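Local atomic coordinates of 350aa long hypothetical aspartate-semialdehyde dehydrogenase (Sulfolobus tokodaii, PDB entry 2EP5), a protein that probably catalyses the NADPH-dependent reduction of malonyl-CoA to 3-oxopropanoate (malonate semialdehyde), as a member of the aspartate-semialdehyde dehydrogenase family. Residues A[170-175]-A[227-232]; A[207-212]-A[231-236]; A[247-252]-A[319-324]. One frame throughout, in Å; residues are numbered along the deposited sequence.

Contact 1 of 3, residues A[170-175]-A[227-232]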
loop_
_atom_site.group_PDB
_atom_site.type_symbol
_atom_site.label_atom_id
_atom_site.label_comp_id
_atom_site.label_asym_id
_atom_site.label_seq_id
_atom_site.Cartn_x
_atom_site.Cartn_y
_atom_site.Cartn_z
ATOM N N SER A 170 -5.516 29.873 -24.710
ATOM C CA SER A 170 -4.306 29.158 -24.337
ATOM C C SER A 170 -4.368 27.704 -24.755
ATOM O O SER A 170 -5.359 27.244 -25.328
ATOM C CB SER A 170 -4.124 29.192 -22.824
ATOM O OG SER A 170 -5.025 28.280 -22.210
ATOM N N LYS A 171 -3.284 26.995 -24.468
ATOM C CA LYS A 171 -3.197 25.567 -24.729
ATOM C C LYS A 171 -3.217 24.989 -23.314
ATOM O O LYS A 171 -2.338 25.278 -22.488
ATOM C CB LYS A 171 -1.895 25.212 -25.455
ATOM C CG LYS A 171 -1.646 23.712 -25.626
ATOM C CD LYS A 171 -2.735 23.020 -26.452
ATOM C CE LYS A 171 -2.622 21.496 -26.360
ATOM N NZ LYS A 171 -3.670 20.784 -27.150
ATOM N N ILE A 172 -4.247 24.202 -23.033
ATOM C CA ILE A 172 -4.431 23.603 -21.719
ATOM C C ILE A 172 -3.846 22.213 -21.618
ATOM O O ILE A 172 -4.330 21.292 -22.273
ATOM C CB ILE A 172 -5.930 23.506 -21.366
ATOM C CG1 ILE A 172 -6.531 24.908 -21.295
ATOM C CG2 ILE A 172 -6.110 22.766 -20.047
ATOM C CD1 ILE A 172 -8.016 24.927 -21.364
ATOM N N ILE A 173 -2.806 22.071 -20.796
ATOM C CA ILE A 173 -2.174 20.780 -20.571
ATOM C C ILE A 173 -2.628 20.284 -19.200
ATOM O O ILE A 173 -2.472 20.981 -18.192
ATOM C CB ILE A 173 -0.635 20.875 -20.554
ATOM C CG1 ILE A 173 -0.118 21.405 -21.904
ATOM C CG2 ILE A 173 -0.043 19.499 -20.240
ATOM C CD1 ILE A 173 -0.358 20.470 -23.083
ATOM N N ILE A 174 -3.183 19.081 -19.158
ATOM C CA ILE A 174 -3.654 18.536 -17.896
ATOM C C ILE A 174 -3.212 17.104 -17.614
ATOM O O ILE A 174 -3.273 16.235 -18.475
ATOM C CB ILE A 174 -5.200 18.560 -17.814
ATOM C CG1 ILE A 174 -5.719 19.986 -17.978
ATOM C CG2 ILE A 174 -5.652 18.016 -16.475
ATOM C CD1 ILE A 174 -7.220 20.064 -18.235
ATOM N N THR A 175 -2.749 16.880 -16.394
ATOM C CA THR A 175 -2.368 15.550 -15.963
ATOM C C THR A 175 -3.275 15.260 -14.772
ATOM O O THR A 175 -3.322 16.040 -13.816
ATOM C CB THR A 175 -0.905 15.470 -15.505
ATOM O OG1 THR A 175 -0.040 15.781 -16.606
ATOM C CG2 THR A 175 -0.595 14.058 -14.999
ATOM N N ALA A 227 -17.326 26.158 -25.271
ATOM C CA ALA A 227 -16.205 27.053 -24.998
ATOM C C ALA A 227 -15.010 26.565 -25.805
ATOM O O ALA A 227 -14.842 25.364 -26.010
ATOM C CB ALA A 227 -15.863 27.057 -23.510
ATOM N N ASN A 228 -14.186 27.494 -26.273
ATOM C CA ASN A 228 -13.013 27.117 -27.049
ATOM C C ASN A 228 -11.875 26.710 -26.120
ATOM O O ASN A 228 -11.114 27.557 -25.647
ATOM C CB ASN A 228 -12.557 28.276 -27.935
ATOM C CG ASN A 228 -11.335 27.922 -28.769
ATOM O OD1 ASN A 228 -10.254 27.636 -28.234
ATOM N ND2 ASN A 228 -11.501 27.931 -30.088
ATOM N N LEU A 229 -11.764 25.415 -25.852
ATOM C CA LEU A 229 -10.708 24.925 -24.979
ATOM C C LEU A 229 -9.869 23.866 -25.677
ATOM O O LEU A 229 -10.341 22.761 -25.963
ATOM C CB LEU A 229 -11.305 24.357 -23.685
ATOM C CG LEU A 229 -12.017 25.364 -22.771
ATOM C CD1 LEU A 229 -12.718 24.626 -21.656
ATOM C CD2 LEU A 229 -11.018 26.370 -22.204
ATOM N N ASP A 230 -8.626 24.219 -25.973
ATOM C CA ASP A 230 -7.726 23.291 -26.623
ATOM C C ASP A 230 -6.931 22.600 -25.523
ATOM O O ASP A 230 -5.839 23.032 -25.158
ATOM C CB ASP A 230 -6.801 24.044 -27.589
ATOM C CG ASP A 230 -5.757 23.142 -28.221
ATOM O OD1 ASP A 230 -6.022 21.927 -28.375
ATOM O OD2 ASP A 230 -4.671 23.648 -28.573
ATOM N N SER A 231 -7.486 21.523 -24.985
ATOM C CA SER A 231 -6.803 20.817 -23.918
ATOM C C SER A 231 -6.300 19.424 -24.262
ATOM O O SER A 231 -6.954 18.670 -24.977
ATOM C CB SER A 231 -7.702 20.759 -22.674
ATOM O OG SER A 231 -9.063 20.602 -23.027
ATOM N N THR A 232 -5.116 19.104 -23.749
ATOM C CA THR A 232 -4.503 17.796 -23.943
ATOM C C THR A 232 -4.350 17.219 -22.530
ATOM O O THR A 232 -3.717 17.821 -21.657
ATOM C CB THR A 232 -3.125 17.920 -24.646
ATOM O OG1 THR A 232 -3.328 18.330 -26.003
ATOM C CG2 THR A 232 -2.386 16.593 -24.642
#
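Strands 171-175 and 230-232 run parallel, and Ile172 sits where they are knit most tightly. Its N donates to Asp230 O at 2.9 Å, and its O accepts from Thr232 N at 2.8 Å, the donor lying nearly along the C=O axis. One step on, Ile174 N reaches Thr232 O at 2.8 Å in the straightest of the three bonds (N-H...O 168°). On one face of the sheet Ile172 uses its two branches differently. CG2, anti to the backbone N, lies beside Ser231, whose CB is 3.5 Å from Ile172 CB; serine adds little bulk beyond CB next to the isoleucine. The other branch extends so that Ile172 CD1 meets Leu229 CD2 at 3.4 Å; the two side chains cross obliquely, and both also touch Ala167 of helix 164-168.

The opposite face, which also carries Ile173, has a polar cluster. Lys171, its chain bent at chi2 (61°), crosses over the neighbouring strand and sets NZ 2.9 Å from Asp230 OD1, a salt bridge in which the ammonium meets OD1 from 51° out of the carboxylate plane. The same NZ stands 2.7 Å from Thr232 OG1 and gives another bond to Asn317 O of the second subunit. Asp230 OD2 is held by Asn317 ND2, and Thr232 OG1 bonds Glu316, both of that subunit.

Against the buried pairing of Ile172, Ser231 and Thr232, Leu229 is partly exposed, as is Asp230, although its bonds hold. Lysine suits its buried place because its ammonium group finds three acceptors there; the nearby carboxylates would be expected to keep it charged, giving a charged, hydrogen-bonded cluster shared by two subunits.

Contact 2 of 3, residues A[207-212]-A[231-236]; sequences KIAKEL and STVTSI
Helix 207-212 runs obliquely antiparallel to strand 231-236 (144° between their directions), the two axes 8.2 Å apart at their closest, and Ile208 makes most of the apolar contact. From its CB, which points toward the strand, two branches part. CG2, anti to the backbone N, stops 4.1 Å from Val233 CG1. The second branch starts at CG1, anti to the carbonyl carbon (chi1 -70°), and runs on fully extended. Its tip, Ile208 CD1, settles 4.0 Å from Val233 CG2 and 3.7 Å from Ser235 OG. A branched isoleucine can thus straddle both methyls of the valine. The serine hydroxyl meets CD1 only as a neighbour; its main hydrogen bond is with Thr176 OG1.

One residue along, the backbones come nearer, Ala209 CA lying 5.8 Å from Ser231 CA, and alanine is small enough for that spot. Its CB is 3.9 Å from Ser231 OG, a hydroxyl buried here with no polar partner in the model.

Ile208 also touches Asn150 and Thr152, which flank the predicted nucleophile Cys151. Val233 and Ile208 belong to a helix-on-sheet layer, while Thr232 and Thr234 on the strand's other face meet the second subunit: the layering of the GAPDH-like dimerisation domain.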
loop_
_atom_site.group_PDB
_atom_site.type_symbol
_atom_site.label_atom_id
_atom_site.label_comp_id
_atom_site.label_asym_id
_atom_site.label_seq_id
_atom_site.Cartn_x
_atom_site.Cartn_y
_atom_site.Cartn_z
ATOM N N LYS A 207 -13.097 12.133 -22.741
ATOM C CA LYS A 207 -14.274 12.603 -22.010
ATOM C C LYS A 207 -13.982 13.896 -21.252
ATOM O O LYS A 207 -14.827 14.792 -21.176
ATOM C CB LYS A 207 -14.741 11.548 -21.007
ATOM C CG LYS A 207 -15.352 10.305 -21.623
ATOM C CD LYS A 207 -15.697 9.299 -20.545
ATOM C CE LYS A 207 -16.207 7.999 -21.142
ATOM N NZ LYS A 207 -16.331 6.943 -20.099
ATOM N N ILE A 208 -12.783 13.993 -20.684
ATOM C CA ILE A 208 -12.414 15.182 -19.933
ATOM C C ILE A 208 -12.375 16.404 -20.833
ATOM O O ILE A 208 -13.051 17.396 -20.570
ATOM C CB ILE A 208 -11.033 15.010 -19.249
ATOM C CG1 ILE A 208 -11.151 14.000 -18.102
ATOM C CG2 ILE A 208 -10.514 16.366 -18.743
ATOM C CD1 ILE A 208 -9.857 13.764 -17.351
ATOM N N ALA A 209 -11.581 16.326 -21.895
ATOM C CA ALA A 209 -11.441 17.434 -22.834
ATOM C C ALA A 209 -12.770 17.881 -23.445
ATOM O O ALA A 209 -13.096 19.065 -23.425
ATOM C CB ALA A 209 -10.448 17.061 -23.945
ATOM N N LYS A 210 -13.536 16.945 -23.985
ATOM C CA LYS A 210 -14.811 17.296 -24.598
ATOM C C LYS A 210 -15.829 17.846 -23.605
ATOM O O LYS A 210 -16.407 18.916 -23.824
ATOM C CB LYS A 210 -15.404 16.085 -25.320
ATOM C CG LYS A 210 -14.556 15.587 -26.480
ATOM C CD LYS A 210 -15.291 14.512 -27.286
ATOM C CE LYS A 210 -14.386 13.912 -28.364
ATOM N NZ LYS A 210 -13.729 14.977 -29.184
ATOM N N GLU A 211 -16.053 17.119 -22.514
ATOM C CA GLU A 211 -17.020 17.551 -21.507
ATOM C C GLU A 211 -16.677 18.908 -20.915
ATOM O O GLU A 211 -17.562 19.702 -20.613
ATOM C CB GLU A 211 -17.133 16.505 -20.399
ATOM C CG GLU A 211 -17.935 15.287 -20.810
ATOM C CD GLU A 211 -17.992 14.226 -19.722
ATOM O OE1 GLU A 211 -18.127 14.592 -18.537
ATOM O OE2 GLU A 211 -17.913 13.029 -20.058
ATOM N N LEU A 212 -15.390 19.178 -20.754
ATOM C CA LEU A 212 -14.957 20.462 -20.211
ATOM C C LEU A 212 -15.417 21.582 -21.165
ATOM O O LEU A 212 -15.721 22.702 -20.740
ATOM C CB LEU A 212 -13.431 20.456 -20.064
ATOM C CG LEU A 212 -12.797 20.921 -18.745
ATOM C CD1 LEU A 212 -13.524 20.340 -17.555
ATOM C CD2 LEU A 212 -11.333 20.516 -18.736
ATOM N N SER A 231 -7.486 21.523 -24.985
ATOM C CA SER A 231 -6.803 20.817 -23.918
ATOM C C SER A 231 -6.300 19.424 -24.262
ATOM O O SER A 231 -6.954 18.670 -24.977
ATOM C CB SER A 231 -7.702 20.759 -22.674
ATOM O OG SER A 231 -9.063 20.602 -23.027
ATOM N N THR A 232 -5.116 19.104 -23.749
ATOM C CA THR A 232 -4.503 17.796 -23.943
ATOM C C THR A 232 -4.350 17.219 -22.530
ATOM O O THR A 232 -3.717 17.821 -21.657
ATOM C CB THR A 232 -3.125 17.920 -24.646
ATOM O OG1 THR A 232 -3.328 18.330 -26.003
ATOM C CG2 THR A 232 -2.386 16.593 -24.642
ATOM N N VAL A 233 -4.941 16.057 -22.297
ATOM C CA VAL A 233 -4.877 15.484 -20.964
ATOM C C VAL A 233 -4.316 14.084 -20.884
ATOM O O VAL A 233 -4.478 13.280 -21.796
ATOM C CB VAL A 233 -6.281 15.559 -20.267
ATOM C CG1 VAL A 233 -7.323 16.087 -21.257
ATOM C CG2 VAL A 233 -6.693 14.214 -19.709
ATOM N N THR A 234 -3.636 13.821 -19.775
ATOM C CA THR A 234 -3.033 12.525 -19.505
ATOM C C THR A 234 -3.595 12.053 -18.165
ATOM O O THR A 234 -3.318 12.655 -17.116
ATOM C CB THR A 234 -1.501 12.660 -19.419
ATOM O OG1 THR A 234 -1.023 13.295 -20.614
ATOM C CG2 THR A 234 -0.840 11.294 -19.272
ATOM N N SER A 235 -4.400 10.994 -18.202
ATOM C CA SER A 235 -5.017 10.468 -16.985
ATOM C C SER A 235 -4.288 9.240 -16.460
ATOM O O SER A 235 -4.146 8.231 -17.155
ATOM C CB SER A 235 -6.490 10.136 -17.234
ATOM O OG SER A 235 -7.194 11.276 -17.687
ATOM N N ILE A 236 -3.854 9.334 -15.207
ATOM C CA ILE A 236 -3.098 8.276 -14.571
ATOM C C ILE A 236 -3.793 7.710 -13.339
ATOM O O ILE A 236 -4.403 8.448 -12.565
ATOM C CB ILE A 236 -1.709 8.810 -14.176
ATOM C CG1 ILE A 236 -0.961 9.244 -15.442
ATOM C CG2 ILE A 236 -0.932 7.758 -13.414
ATOM C CD1 ILE A 236 0.320 9.980 -15.176
#

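Contact 3 of 3, residues A[247-252]-A[319-324]; sequences VINIVT and VLRLVV
Strands 247-251 and 319-324 lie antiparallel, at 168° and 4.6 Å between axes at closest approach. Ile248 and Leu322 form one hydrogen-bonded pair, Ile248 N to Leu322 O at 2.9 Å and Leu322 N to Ile248 O at 3.0 Å. Ile250 and Leu320 form the next, joined in the same reciprocal way, with Asn249 and Arg321 as the non-hydrogen-bonded pair between.

The face of Ile248, Ile250, Leu320 and Leu322 is wholly aliphatic. Leu322 has CG in the crowded position between N and carbonyl carbon (chi1 64°), which leaves its CD1 alongside Ile248 CD1 at 3.9 Å. The same isoleucine tip also crosses Val324, meeting CG1 at 4.1 Å.

On the other face Asn249 and Arg321 lie side by side. Asn249 ND2 rests 3.6 Å from Arg321 CG and 3.7 Å from Val319 CG2, so the amide packs against the methylene part of the arginine. An alanine here would remove that amide and would probably leave the stem of Arg321 less well supported. The bends at chi2 and chi3 carry the guanidinium away, to Arg312 O and to Thr234 OG1 of the second subunit, where a long, many-donor side chain is apt.

Strand 244-251 runs between 171-178 and 319-326, and the latter borders 308-316; helices 151-160 and 164-168 cover the aliphatic face through Met156, Pro159, Ile166 and Ala167.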
loop_
_atom_site.group_PDB
_atom_site.type_symbol
_atom_site.label_atom_id
_atom_site.label_comp_id
_atom_site.label_asym_id
_atom_site.label_seq_id
_atom_site.Cartn_x
_atom_site.Cartn_y
_atom_site.Cartn_z
ATOM N N VAL A 247 -3.216 18.255 -12.283
ATOM C CA VAL A 247 -2.212 19.294 -12.447
ATOM C C VAL A 247 -2.612 20.011 -13.726
ATOM O O VAL A 247 -2.552 19.439 -14.820
ATOM C CB VAL A 247 -0.795 18.722 -12.624
ATOM C CG1 VAL A 247 0.203 19.860 -12.815
ATOM C CG2 VAL A 247 -0.425 17.896 -11.417
ATOM N N ILE A 248 -3.035 21.260 -13.576
ATOM C CA ILE A 248 -3.478 22.056 -14.701
ATOM C C ILE A 248 -2.450 23.110 -15.097
ATOM O O ILE A 248 -1.974 23.879 -14.259
ATOM C CB ILE A 248 -4.839 22.729 -14.369
ATOM C CG1 ILE A 248 -5.869 21.639 -14.024
ATOM C CG2 ILE A 248 -5.328 23.586 -15.552
ATOM C CD1 ILE A 248 -7.222 22.169 -13.574
ATOM N N ASN A 249 -2.094 23.117 -16.378
ATOM C CA ASN A 249 -1.145 24.090 -16.903
ATOM C C ASN A 249 -1.782 24.872 -18.040
ATOM O O ASN A 249 -1.988 24.341 -19.131
ATOM C CB ASN A 249 0.126 23.415 -17.421
ATOM C CG ASN A 249 1.000 22.870 -16.306
ATOM O OD1 ASN A 249 0.772 21.772 -15.802
ATOM N ND2 ASN A 249 2.001 23.645 -15.909
ATOM N N ILE A 250 -2.114 26.129 -17.776
ATOM C CA ILE A 250 -2.705 26.960 -18.807
ATOM C C ILE A 250 -1.559 27.688 -19.515
ATOM O O ILE A 250 -1.081 28.726 -19.044
ATOM C CB ILE A 250 -3.702 27.962 -18.195
ATOM C CG1 ILE A 250 -4.828 27.187 -17.497
ATOM C CG2 ILE A 250 -4.272 28.866 -19.275
ATOM C CD1 ILE A 250 -5.923 28.063 -16.899
ATOM N N VAL A 251 -1.110 27.114 -20.632
ATOM C CA VAL A 251 -0.006 27.675 -21.423
ATOM C C VAL A 251 -0.493 28.853 -22.253
ATOM O O VAL A 251 -1.171 28.676 -23.259
ATOM C CB VAL A 251 0.598 26.611 -22.377
ATOM C CG1 VAL A 251 1.876 27.147 -23.024
ATOM C CG2 VAL A 251 0.877 25.319 -21.601
ATOM N N THR A 252 -0.123 30.057 -21.833
ATOM C CA THR A 252 -0.552 31.267 -22.522
ATOM C C THR A 252 0.336 32.460 -22.186
ATOM O O THR A 252 0.993 32.476 -21.150
ATOM C CB THR A 252 -2.003 31.615 -22.125
ATOM O OG1 THR A 252 -2.372 32.872 -22.701
ATOM C CG2 THR A 252 -2.138 31.689 -20.601
ATOM N N VAL A 319 2.871 30.485 -18.696
ATOM C CA VAL A 319 2.054 29.445 -18.080
ATOM C C VAL A 319 1.578 29.689 -16.647
ATOM O O VAL A 319 2.330 30.137 -15.773
ATOM C CB VAL A 319 2.775 28.071 -18.115
ATOM C CG1 VAL A 319 4.048 28.127 -17.289
ATOM C CG2 VAL A 319 1.843 26.976 -17.596
ATOM N N LEU A 320 0.306 29.378 -16.427
ATOM C CA LEU A 320 -0.313 29.510 -15.120
ATOM C C LEU A 320 -0.546 28.081 -14.673
ATOM O O LEU A 320 -1.290 27.338 -15.324
ATOM C CB LEU A 320 -1.658 30.226 -15.227
ATOM C CG LEU A 320 -2.369 30.735 -13.964
ATOM C CD1 LEU A 320 -3.835 30.333 -14.044
ATOM C CD2 LEU A 320 -1.732 30.185 -12.702
ATOM N N ARG A 321 0.099 27.681 -13.583
ATOM C CA ARG A 321 -0.077 26.324 -13.090
ATOM C C ARG A 321 -0.837 26.272 -11.773
ATOM O O ARG A 321 -0.803 27.214 -10.982
ATOM C CB ARG A 321 1.266 25.617 -12.893
ATOM C CG ARG A 321 1.064 24.150 -12.506
ATOM C CD ARG A 321 2.152 23.629 -11.604
ATOM N NE ARG A 321 2.373 24.487 -10.441
ATOM C CZ ARG A 321 3.463 24.423 -9.685
ATOM N NH1 ARG A 321 4.409 23.542 -9.973
ATOM N NH2 ARG A 321 3.631 25.265 -8.676
ATOM N N LEU A 322 -1.516 25.154 -11.545
ATOM C CA LEU A 322 -2.266 24.960 -10.318
ATOM C C LEU A 322 -2.620 23.492 -10.141
ATOM O O LEU A 322 -2.724 22.748 -11.119
ATOM C CB LEU A 322 -3.529 25.834 -10.314
ATOM C CG LEU A 322 -4.651 25.628 -11.332
ATOM C CD1 LEU A 322 -5.492 24.417 -10.946
ATOM C CD2 LEU A 322 -5.530 26.860 -11.354
ATOM N N VAL A 323 -2.764 23.083 -8.880
ATOM C CA VAL A 323 -3.115 21.712 -8.517
ATOM C C VAL A 323 -4.470 21.732 -7.813
ATOM O O VAL A 323 -4.685 22.487 -6.859
ATOM C CB VAL A 323 -2.060 21.082 -7.560
ATOM C CG1 VAL A 323 -2.495 19.681 -7.154
ATOM C CG2 VAL A 323 -0.685 21.023 -8.250
ATOM N N VAL A 324 -5.386 20.903 -8.294
ATOM C CA VAL A 324 -6.719 20.831 -7.719
ATOM C C VAL A 324 -7.026 19.404 -7.277
ATOM O O VAL A 324 -6.558 18.435 -7.878
ATOM C CB VAL A 324 -7.775 21.290 -8.736
ATOM C CG1 VAL A 324 -7.752 20.371 -9.950
ATOM C CG2 VAL A 324 -9.155 21.308 -8.090
#

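All three contacts are largely buried in the dimerisation domain. Contacts 1 and 3 are respectively parallel and antiparallel strand pairings of one mixed sheet, joined where Thr175 O and Ile173 O take the N-H groups of Val247 and Asn249. Contact 2 shares strand 230-237 with contact 1, yet joins it to a helix by van der Waals packing, with no polar bond between the segments. The helix-covered side is mainly aliphatic in contacts 1 and 3 and mixes serines with Val233 in contact 2. The side facing the second subunit bears Lys171, Asp230 and Thr232 in contact 1, Asn249 and Arg321 among valines in contact 3. Contact 1, with partly exposed Leu229 and Asp230, is the least fully buried.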